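Local coordinates for mRNA interferase toxin RelE (Escherichia coli, PDB 4FXI), which cleaves mRNA in the ribosomal A site with strong codon preference, inhibiting translation during amino acid starvation as the toxin of a type II toxin-antitoxin system, at residues R61-V66 and F74-G79. The protein carries 1 engineered substitution. Sequence-based numbering, arbitrary orientation.
Sequences RLVYQV and FVISVG. With SO4 (sulfate ion), chain D.
Val63 O accepts two backbone N-H groups from the neighbouring strand: Ile76 N at 2.9 Å, tilted 16° from the carbonyl plane, and, weakly, Ser77 N at 3.4 Å. Two residues facing one define a classic beta bulge, and the register confirms it, since Val63 pairs with Ser77 but Tyr64 with Val75. Regular antiparallel bonding resumes on both sides, with Gln65 N to Phe74 O at 2.8 Å and Arg61 N also bonded to Gly79 O. At the bulge, Ile76 has CG1 between its backbone N and carbonyl carbon (chi1 58°), which sets CG1 3.2 Å from Val63 O; its CD1, extended by chi2 of -168°, touches Val63 CG1 at 3.5 Å. On the opposite face, Leu62 and Val75 side chains cross at about a right angle, Leu62 CD1 lying 3.8 Å from Val75 CG1; Tyr64 shares this face and carries its OH to Pro37 O. The Arg61 side chain, bent at chi2, turns its guanidinium edge to a sulfate, probably from the crystallisation liquor, NE reaching O4 at 2.7 Å and NH2 reaching O3. Lys54 NZ and Tyr87 OH hold the same ion. Arg61 and Lys54 are inferred transition-state stabilisers, consistent with this hairpin presenting Arg61 to an mRNA phosphate.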
loop_
_atom_site.group_PDB
_atom_site.type_symbol
_atom_site.label_atom_id
_atom_site.label_comp_id
_atom_site.label_asym_id
_atom_site.label_seq_id
_atom_site.Cartn_x
_atom_site.Cartn_y
_atom_site.Cartn_z
ATOM N N ARG A 61 -1.852 -4.085 -6.359
ATOM C CA ARG A 61 -2.380 -3.532 -5.118
ATOM C C ARG A 61 -1.247 -2.959 -4.298
ATOM O O ARG A 61 -0.120 -3.448 -4.354
ATOM C CB ARG A 61 -3.045 -4.633 -4.291
ATOM C CG ARG A 61 -4.164 -5.372 -4.990
ATOM C CD ARG A 61 -5.372 -4.476 -5.192
ATOM N NE ARG A 61 -6.481 -5.210 -5.797
ATOM C CZ ARG A 61 -6.725 -5.257 -7.103
ATOM N NH1 ARG A 61 -5.940 -4.606 -7.956
ATOM N NH2 ARG A 61 -7.758 -5.951 -7.555
ATOM N N LEU A 62 -1.545 -1.928 -3.519
ATOM C CA LEU A 62 -0.585 -1.423 -2.552
ATOM C C LEU A 62 -1.208 -1.554 -1.168
ATOM O O LEU A 62 -2.364 -1.178 -0.960
ATOM C CB LEU A 62 -0.181 0.038 -2.868
ATOM C CG LEU A 62 0.881 0.667 -1.957
ATOM C CD1 LEU A 62 1.759 1.652 -2.737
ATOM C CD2 LEU A 62 0.284 1.376 -0.729
ATOM N N VAL A 63 -0.447 -2.097 -0.223
ATOM C CA VAL A 63 -0.919 -2.191 1.140
ATOM C C VAL A 63 -0.097 -1.278 2.044
ATOM O O VAL A 63 1.127 -1.272 1.988
ATOM C CB VAL A 63 -0.846 -3.645 1.663
ATOM C CG1 VAL A 63 -1.335 -3.710 3.098
ATOM C CG2 VAL A 63 -1.682 -4.572 0.766
ATOM N N TYR A 64 -0.768 -0.493 2.878
ATOM C CA TYR A 64 -0.048 0.400 3.769
ATOM C C TYR A 64 -0.593 0.366 5.180
ATOM O O TYR A 64 -1.763 0.061 5.391
ATOM C CB TYR A 64 -0.042 1.843 3.232
ATOM C CG TYR A 64 -1.411 2.506 3.110
ATOM C CD1 TYR A 64 -1.975 3.213 4.175
ATOM C CD2 TYR A 64 -2.118 2.453 1.916
ATOM C CE1 TYR A 64 -3.227 3.826 4.052
ATOM C CE2 TYR A 64 -3.357 3.070 1.781
ATOM C CZ TYR A 64 -3.910 3.741 2.852
ATOM O OH TYR A 64 -5.139 4.349 2.691
ATOM N N GLN A 65 0.273 0.699 6.131
ATOM C CA GLN A 65 -0.090 0.785 7.538
ATOM C C GLN A 65 -0.089 2.250 7.952
ATOM O O GLN A 65 0.851 2.977 7.646
ATOM C CB GLN A 65 0.952 0.020 8.358
ATOM C CG GLN A 65 0.707 -0.008 9.845
ATOM C CD GLN A 65 1.832 -0.712 10.597
ATOM O OE1 GLN A 65 3.011 -0.494 10.324
ATOM N NE2 GLN A 65 1.471 -1.560 11.533
ATOM N N VAL A 66 -1.131 2.702 8.645
ATOM C CA VAL A 66 -1.103 4.071 9.165
ATOM C C VAL A 66 -0.529 4.103 10.579
ATOM O O VAL A 66 -1.005 3.397 11.462
ATOM C CB VAL A 66 -2.491 4.691 9.160
ATOM C CG1 VAL A 66 -2.445 6.078 9.789
ATOM C CG2 VAL A 66 -3.008 4.763 7.723
ATOM N N PHE A 74 2.971 3.986 6.045
ATOM C CA PHE A 74 4.057 3.028 5.868
ATOM C C PHE A 74 3.664 2.008 4.815
ATOM O O PHE A 74 2.798 1.165 5.044
ATOM C CB PHE A 74 4.345 2.344 7.212
ATOM C CG PHE A 74 5.485 1.368 7.173
ATOM C CD1 PHE A 74 6.750 1.760 6.767
ATOM C CD2 PHE A 74 5.294 0.054 7.571
ATOM C CE1 PHE A 74 7.800 0.853 6.743
ATOM C CE2 PHE A 74 6.344 -0.855 7.540
ATOM C CZ PHE A 74 7.596 -0.450 7.127
ATOM N N VAL A 75 4.273 2.094 3.641
ATOM C CA VAL A 75 3.946 1.157 2.572
ATOM C C VAL A 75 4.633 -0.175 2.848
ATOM O O VAL A 75 5.849 -0.233 2.899
ATOM C CB VAL A 75 4.408 1.685 1.210
ATOM C CG1 VAL A 75 4.102 0.653 0.105
ATOM C CG2 VAL A 75 3.717 3.019 0.909
ATOM N N ILE A 76 3.858 -1.243 3.034
ATOM C CA ILE A 76 4.457 -2.539 3.388
ATOM C C ILE A 76 4.520 -3.560 2.255
ATOM O O ILE A 76 5.343 -4.479 2.286
ATOM C CB ILE A 76 3.707 -3.190 4.538
ATOM C CG1 ILE A 76 2.256 -3.368 4.155
ATOM C CG2 ILE A 76 3.773 -2.329 5.766
ATOM C CD1 ILE A 76 1.417 -3.722 5.315
ATOM N N SER A 77 3.657 -3.413 1.259
ATOM C CA SER A 77 3.560 -4.414 0.214
ATOM C C SER A 77 2.965 -3.836 -1.067
ATOM O O SER A 77 1.931 -3.159 -1.035
ATOM C CB SER A 77 2.703 -5.591 0.698
ATOM O OG SER A 77 2.700 -6.641 -0.256
ATOM N N VAL A 78 3.628 -4.080 -2.194
ATOM C CA VAL A 78 3.026 -3.777 -3.491
ATOM C C VAL A 78 3.232 -4.941 -4.462
ATOM O O VAL A 78 4.360 -5.390 -4.693
ATOM C CB VAL A 78 3.448 -2.385 -4.071
ATOM C CG1 VAL A 78 4.423 -1.684 -3.161
ATOM C CG2 VAL A 78 3.979 -2.498 -5.494
ATOM N N GLY A 79 2.121 -5.455 -4.982
ATOM C CA GLY A 79 2.136 -6.645 -5.813
ATOM C C GLY A 79 0.747 -7.091 -6.236
ATOM O O GLY A 79 -0.193 -6.304 -6.207
HETATM S S SO4 D . -8.901 -7.431 -4.006
HETATM O O1 SO4 D . -10.109 -6.749 -3.551
HETATM O O2 SO4 D . -8.680 -8.621 -3.187
HETATM O O3 SO4 D . -9.047 -7.813 -5.408
HETATM O O4 SO4 D . -7.754 -6.538 -3.871
#